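Local atomic coordinates of A1 protein (Enterobacteria phage Qbeta, PDB entry 3RLK), a protein that is a minor capsid component of the phage, made by read-through of the coat protein stop codon and thought to be needed for infectious particles. Residues T25-C30 with P60-V65; I133-I138 with C181-V186. All coordinates share one frame; numbering follows the deposited sequence.

Overall arrangement
Both contacts lie in the read-through domain, contact 1 farther out, with one exposed face and one turned inward, and contact 2 close to the centre, about 12 Å apart between their centres. Contact 1 (25-30 with 60-65) is a two-stranded antiparallel ribbon held by backbone hydrogen bonds, with a salt bridge on its exposed side. Contact 2 (133-138 with 181-186) has no direct hydrogen bond between its segments: aliphatic side chains from two different sheets meet, and waters span the margin. No strand is shared, but Phe-63 lies against Val-186 N and Ala-185 on one side of contact 2 and Leu-135, Ser-137 and Ile-138 on the other, and Arg-61 probably hydrogen-bonds to Ile-138 O.

Contact 1. Residues T25-C30 with P60-V65; sequences TGKYTC and PREFDV
Strands 28-29 and 62-63 form a minimal antiparallel ribbon in which Tyr-28 and Phe-63 are the hydrogen-bonded pair and Thr-29 and Glu-62 the adjoining non-hydrogen-bonded pair. Tyr-28 N gives its hydrogen to Phe-63 O at 3.1 Å, and Phe-63 N returns one to Tyr-28 O at 2.8 Å; in both, the donor stands above the carbonyl plane. The next rung, Cys-30 N to Arg-61 O (3.1 Å), runs nearly along the C=O axis, with a C=O...N angle of 165°. Beyond it the chains part enough for a water, which accepts from Arg-61 N at 2.8 Å and donates to Cys-30 O, extending the ladder by one step. At the other end Asp-64 centres an inverse gamma turn, closed by a weak bond from Val-65 N to Phe-63 O, so this carbonyl serves two backbone donors.

On the exposed side Lys-27 bends at chi2 and chi4, bringing its ammonium alongside Asp-64, where NZ meets OD1 at 2.7 Å in a salt bridge from above the carboxylate plane. The Glu-62 chain, extended beyond CG, crosses Lys-27 at about a right angle and touches its aliphatic part, OE1 lying 3.6 Å from CD, while Lys-27 NZ stays well short of this second carboxylate.

The other face is aromatic. Tyr-28 and Phe-63 run side by side, and Phe-63 CD2 reaches the Tyr-28 ring at its edge, 4.0 Å from CD1. Cys-30 CB packs on Phe-63 CE2 (3.6 Å), its SG making an oblique sulfur-aromatic contact. This face lies against strand 183-188: Tyr-28 touches Ile-187 and its hydroxyl bonds to Val-188 N, and Phe-63 and Val-65 touch Ala-185. Arg-61 NH1 hydrogen-bonds to Ile-138 O of segment 133-138.

Contact 2. Residues I133-I138 with C181-V186; sequences IYLKSI and CPIQAV
Ile-183 carries the largest share of the contact, its CD1 and CG2 branches both meeting strand 133-135. The two isoleucines reach toward each other tip to tip; Ile-183 CD1 comes closest to the CG1 methylene of Ile-133, at 3.5 Å, with Ile-133 CG1 anti to the backbone N (chi1 -170°). The CG2 branch of Ile-183 packs obliquely on Leu-135 CD2 at 3.9 Å. Leu-135 CD2 also touches Val-186 CG2, 3.7 Å away, the leucine and valine side chains crossing at about a right angle, so this leucine methyl is gripped by two partners.

The two strand segments cross at 104° with their axes 8.4 Å apart: this is packing between the curled mixed sheet containing strand 129-135 and the three-stranded antiparallel sheet in which 183-188 is one of the two outer strands. Gln-184 and Ala-185 both face Val-157 of strand 154-159, a classic beta bulge. Ile-147 of helix 144-147 touches both Ile-133 and Val-186 at the buried end.

Toward exposed Ser-137 the contact loosens. There Ile-138 N bonds back to Leu-135 O, and waters replace side-chain packing. One accepts from Ser-137 N and donates to Ile-183 O (2.9 Å). Another donates to Gln-184 O at 2.6 Å and is hydrogen-bonded to Ser-137 OG, which itself stays 3.7 Å from Gln-184 O.

Contact 1. Residues T25-C30 with P60-V65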
loop_
_atom_site.group_PDB
_atom_site.type_symbol
_atom_site.label_atom_id
_atom_site.label_comp_id
_atom_site.label_asym_id
_atom_site.label_seq_id
_atom_site.Cartn_x
_atom_site.Cartn_y
_atom_site.Cartn_z
ATOM N N THR A 25 14.316 -4.719 -11.898
ATOM C CA THR A 25 15.559 -5.419 -12.183
ATOM C C THR A 25 15.816 -6.637 -11.312
ATOM O O THR A 25 16.916 -7.222 -11.379
ATOM C CB THR A 25 16.756 -4.535 -11.980
ATOM O OG1 THR A 25 16.818 -4.114 -10.602
ATOM C CG2 THR A 25 16.714 -3.330 -12.947
ATOM N N GLY A 26 14.840 -7.013 -10.485
ATOM C CA GLY A 26 15.026 -8.200 -9.589
ATOM C C GLY A 26 13.724 -8.629 -8.961
ATOM O O GLY A 26 12.630 -8.256 -9.410
ATOM N N LYS A 27 13.822 -9.397 -7.885
ATOM C CA LYS A 27 12.592 -9.845 -7.146
ATOM C C LYS A 27 12.839 -9.484 -5.656
ATOM O O LYS A 27 13.990 -9.304 -5.194
ATOM C CB LYS A 27 12.420 -11.367 -7.210
ATOM C CG LYS A 27 12.459 -12.022 -8.616
ATOM C CD LYS A 27 11.098 -12.626 -8.926
ATOM C CE LYS A 27 10.921 -13.099 -10.394
ATOM N NZ LYS A 27 10.465 -11.991 -11.325
ATOM N N TYR A 28 11.767 -9.394 -4.906
ATOM C CA TYR A 28 11.846 -9.044 -3.470
ATOM C C TYR A 28 10.651 -9.706 -2.770
ATOM O O TYR A 28 9.471 -9.428 -3.087
ATOM C CB TYR A 28 11.757 -7.530 -3.352
ATOM C CG TYR A 28 11.727 -7.016 -1.929
ATOM C CD1 TYR A 28 10.533 -6.535 -1.345
ATOM C CD2 TYR A 28 12.890 -6.973 -1.177
ATOM C CE1 TYR A 28 10.476 -6.031 -0.086
ATOM C CE2 TYR A 28 12.858 -6.447 0.151
ATOM C CZ TYR A 28 11.677 -5.956 0.687
ATOM O OH TYR A 28 11.743 -5.498 1.987
ATOM N N THR A 29 10.948 -10.559 -1.793
ATOM C CA THR A 29 9.897 -11.222 -1.000
ATOM C C THR A 29 9.238 -10.232 -0.048
ATOM O O THR A 29 9.956 -9.495 0.670
ATOM C CB THR A 29 10.508 -12.309 -0.107
ATOM O OG1 THR A 29 11.210 -13.284 -0.916
ATOM C CG2 THR A 29 9.434 -12.999 0.647
ATOM N N CYS A 30 7.908 -10.159 -0.090
ATOM C CA CYS A 30 7.157 -9.315 0.817
ATOM C C CYS A 30 7.582 -9.651 2.252
ATOM O O CYS A 30 7.538 -10.822 2.669
ATOM C CB CYS A 30 5.664 -9.565 0.673
ATOM S SG CYS A 30 4.730 -8.410 1.636
ATOM N N PRO A 60 4.968 -17.132 1.886
ATOM C CA PRO A 60 5.549 -15.911 1.315
ATOM C C PRO A 60 5.621 -15.866 -0.218
ATOM O O PRO A 60 5.795 -16.912 -0.914
ATOM C CB PRO A 60 6.954 -15.860 1.933
ATOM C CG PRO A 60 6.817 -16.673 3.184
ATOM C CD PRO A 60 5.822 -17.761 2.914
ATOM N N ARG A 61 5.586 -14.650 -0.760
ATOM C CA ARG A 61 5.587 -14.470 -2.232
ATOM C C ARG A 61 6.552 -13.342 -2.557
ATOM O O ARG A 61 6.787 -12.493 -1.702
ATOM C CB ARG A 61 4.174 -14.074 -2.717
ATOM C CG ARG A 61 3.211 -15.288 -2.826
ATOM C CD ARG A 61 1.762 -14.931 -2.943
ATOM N NE ARG A 61 0.961 -16.162 -2.909
ATOM C CZ ARG A 61 -0.216 -16.329 -3.533
ATOM N NH1 ARG A 61 -0.768 -15.318 -4.247
ATOM N NH2 ARG A 61 -0.835 -17.529 -3.482
ATOM N N GLU A 62 7.012 -13.282 -3.806
ATOM C CA GLU A 62 7.916 -12.203 -4.303
ATOM C C GLU A 62 7.227 -11.194 -5.257
ATOM O O GLU A 62 6.530 -11.592 -6.173
ATOM C CB GLU A 62 9.065 -12.847 -5.075
ATOM C CG GLU A 62 10.033 -13.576 -4.195
ATOM C CD GLU A 62 11.075 -14.375 -5.058
ATOM O OE1 GLU A 62 10.706 -14.902 -6.158
ATOM O OE2 GLU A 62 12.260 -14.473 -4.619
ATOM N N PHE A 63 7.453 -9.886 -5.032
ATOM C CA PHE A 63 7.238 -8.843 -6.047
ATOM C C PHE A 63 8.325 -8.909 -7.137
ATOM O O PHE A 63 9.453 -9.386 -6.909
ATOM C CB PHE A 63 7.319 -7.446 -5.407
ATOM C CG PHE A 63 6.400 -7.271 -4.228
ATOM C CD1 PHE A 63 5.006 -7.117 -4.414
ATOM C CD2 PHE A 63 6.893 -7.197 -2.937
ATOM C CE1 PHE A 63 4.137 -6.866 -3.312
ATOM C CE2 PHE A 63 6.059 -6.977 -1.849
ATOM C CZ PHE A 63 4.698 -6.820 -1.987
ATOM N N ASP A 64 7.955 -8.463 -8.348
ATOM C CA ASP A 64 8.869 -8.506 -9.484
ATOM C C ASP A 64 9.566 -7.149 -9.587
ATOM O O ASP A 64 9.559 -6.515 -10.650
ATOM C CB ASP A 64 8.070 -8.773 -10.754
ATOM C CG ASP A 64 7.494 -10.184 -10.801
ATOM O OD1 ASP A 64 8.141 -11.125 -10.266
ATOM O OD2 ASP A 64 6.431 -10.363 -11.443
ATOM N N VAL A 65 10.072 -6.674 -8.461
ATOM C CA VAL A 65 11.046 -5.549 -8.456
ATOM C C VAL A 65 12.118 -5.928 -7.472
ATOM O O VAL A 65 11.784 -6.708 -6.519
ATOM C CB VAL A 65 10.441 -4.186 -7.980
ATOM C CG1 VAL A 65 9.578 -3.622 -8.998
ATOM C CG2 VAL A 65 9.701 -4.292 -6.599
HETATM O O HOH W 1 5.593 -12.760 1.293
#

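Contact 2. Residues I133-I138 with C181-V186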
loop_
_atom_site.group_PDB
_atom_site.type_symbol
_atom_site.label_atom_id
_atom_site.label_comp_id
_atom_site.label_asym_id
_atom_site.label_seq_id
_atom_site.Cartn_x
_atom_site.Cartn_y
_atom_site.Cartn_z
ATOM N N ILE A 133 -4.381 -4.351 3.432
ATOM C CA ILE A 133 -4.331 -3.738 2.091
ATOM C C ILE A 133 -4.215 -4.840 1.050
ATOM O O ILE A 133 -3.485 -5.844 1.270
ATOM C CB ILE A 133 -3.122 -2.720 2.051
ATOM C CG1 ILE A 133 -3.190 -1.876 0.778
ATOM C CG2 ILE A 133 -1.767 -3.423 2.348
ATOM C CD1 ILE A 133 -4.417 -0.930 0.756
ATOM N N TYR A 134 -4.954 -4.712 -0.051
ATOM C CA TYR A 134 -4.802 -5.717 -1.110
ATOM C C TYR A 134 -3.577 -5.382 -1.960
ATOM O O TYR A 134 -3.387 -4.184 -2.316
ATOM C CB TYR A 134 -6.084 -5.771 -1.993
ATOM C CG TYR A 134 -5.951 -6.715 -3.178
ATOM C CD1 TYR A 134 -5.851 -8.124 -2.989
ATOM C CD2 TYR A 134 -5.955 -6.215 -4.466
ATOM C CE1 TYR A 134 -5.728 -8.977 -4.091
ATOM C CE2 TYR A 134 -5.866 -7.074 -5.583
ATOM C CZ TYR A 134 -5.757 -8.458 -5.380
ATOM O OH TYR A 134 -5.651 -9.314 -6.463
ATOM N N LEU A 135 -2.742 -6.399 -2.238
ATOM C CA LEU A 135 -1.570 -6.257 -3.105
ATOM C C LEU A 135 -1.787 -7.057 -4.373
ATOM O O LEU A 135 -1.559 -8.263 -4.425
ATOM C CB LEU A 135 -0.280 -6.708 -2.390
ATOM C CG LEU A 135 -0.039 -6.240 -0.945
ATOM C CD1 LEU A 135 1.171 -6.917 -0.229
ATOM C CD2 LEU A 135 0.246 -4.752 -0.968
ATOM N N LYS A 136 -2.177 -6.353 -5.420
ATOM C CA LYS A 136 -2.500 -6.980 -6.723
ATOM C C LYS A 136 -1.343 -7.696 -7.330
ATOM O O LYS A 136 -1.530 -8.789 -7.869
ATOM C CB LYS A 136 -2.974 -5.866 -7.660
ATOM C CG LYS A 136 -3.263 -6.291 -9.124
ATOM C CD LYS A 136 -4.257 -7.474 -9.209
ATOM C CE LYS A 136 -4.833 -7.605 -10.654
ATOM N NZ LYS A 136 -5.811 -8.774 -10.758
ATOM N N SER A 137 -0.145 -7.093 -7.208
ATOM C CA SER A 137 1.117 -7.668 -7.691
ATOM C C SER A 137 1.301 -9.111 -7.276
ATOM O O SER A 137 1.809 -9.941 -8.057
ATOM C CB SER A 137 2.285 -6.839 -7.130
ATOM O OG SER A 137 2.223 -5.569 -7.758
ATOM N N ILE A 138 0.892 -9.416 -6.055
ATOM C CA ILE A 138 0.989 -10.808 -5.591
ATOM C C ILE A 138 -0.363 -11.443 -5.259
ATOM O O ILE A 138 -0.408 -12.575 -4.697
ATOM C CB ILE A 138 2.050 -10.927 -4.383
ATOM C CG1 ILE A 138 1.569 -10.057 -3.197
ATOM C CG2 ILE A 138 3.464 -10.461 -4.843
ATOM C CD1 ILE A 138 2.366 -10.203 -1.887
ATOM N N CYS A 181 -2.486 5.772 -8.591
ATOM C CA CYS A 181 -1.228 5.396 -7.918
ATOM C C CYS A 181 -1.219 3.944 -7.409
ATOM O O CYS A 181 -1.266 3.708 -6.185
ATOM C CB CYS A 181 -0.894 6.387 -6.801
ATOM S SG CYS A 181 0.762 6.346 -6.084
ATOM N N PRO A 182 -1.067 2.975 -8.341
ATOM C CA PRO A 182 -1.174 1.594 -7.886
ATOM C C PRO A 182 0.020 1.181 -7.022
ATOM O O PRO A 182 1.149 1.700 -7.190
ATOM C CB PRO A 182 -1.232 0.791 -9.192
ATOM C CG PRO A 182 -0.587 1.717 -10.244
ATOM C CD PRO A 182 -1.123 3.064 -9.814
ATOM N N ILE A 183 -0.267 0.287 -6.065
ATOM C CA ILE A 183 0.818 -0.223 -5.199
ATOM C C ILE A 183 1.716 -1.104 -6.017
ATOM O O ILE A 183 1.230 -1.979 -6.763
ATOM C CB ILE A 183 0.222 -0.990 -3.956
ATOM C CG1 ILE A 183 -0.717 -0.030 -3.192
ATOM C CG2 ILE A 183 1.367 -1.740 -3.127
ATOM C CD1 ILE A 183 -1.674 -0.682 -2.169
ATOM N N GLN A 184 3.016 -0.936 -5.843
ATOM C CA GLN A 184 4.030 -1.731 -6.585
ATOM C C GLN A 184 4.650 -2.730 -5.658
ATOM O O GLN A 184 5.069 -3.811 -6.101
ATOM C CB GLN A 184 5.142 -0.812 -7.047
ATOM C CG GLN A 184 4.721 0.442 -7.867
ATOM C CD GLN A 184 4.019 0.027 -9.136
ATOM O OE1 GLN A 184 2.811 0.232 -9.280
ATOM N NE2 GLN A 184 4.726 -0.704 -9.978
ATOM N N ALA A 185 4.813 -2.360 -4.384
ATOM C CA ALA A 185 5.449 -3.271 -3.411
ATOM C C ALA A 185 5.295 -2.777 -1.980
ATOM O O ALA A 185 4.965 -1.603 -1.747
ATOM C CB ALA A 185 6.934 -3.495 -3.738
ATOM N N VAL A 186 5.504 -3.684 -1.010
ATOM C CA VAL A 186 5.561 -3.291 0.408
ATOM C C VAL A 186 6.972 -3.683 0.784
ATOM O O VAL A 186 7.439 -4.853 0.509
ATOM C CB VAL A 186 4.539 -4.090 1.339
ATOM C CG1 VAL A 186 4.874 -3.823 2.836
ATOM C CG2 VAL A 186 3.101 -3.684 1.093
HETATM O O HOH W 2 0.185 -4.451 -5.745
HETATM O O HOH W 3 5.138 -4.995 -8.410
#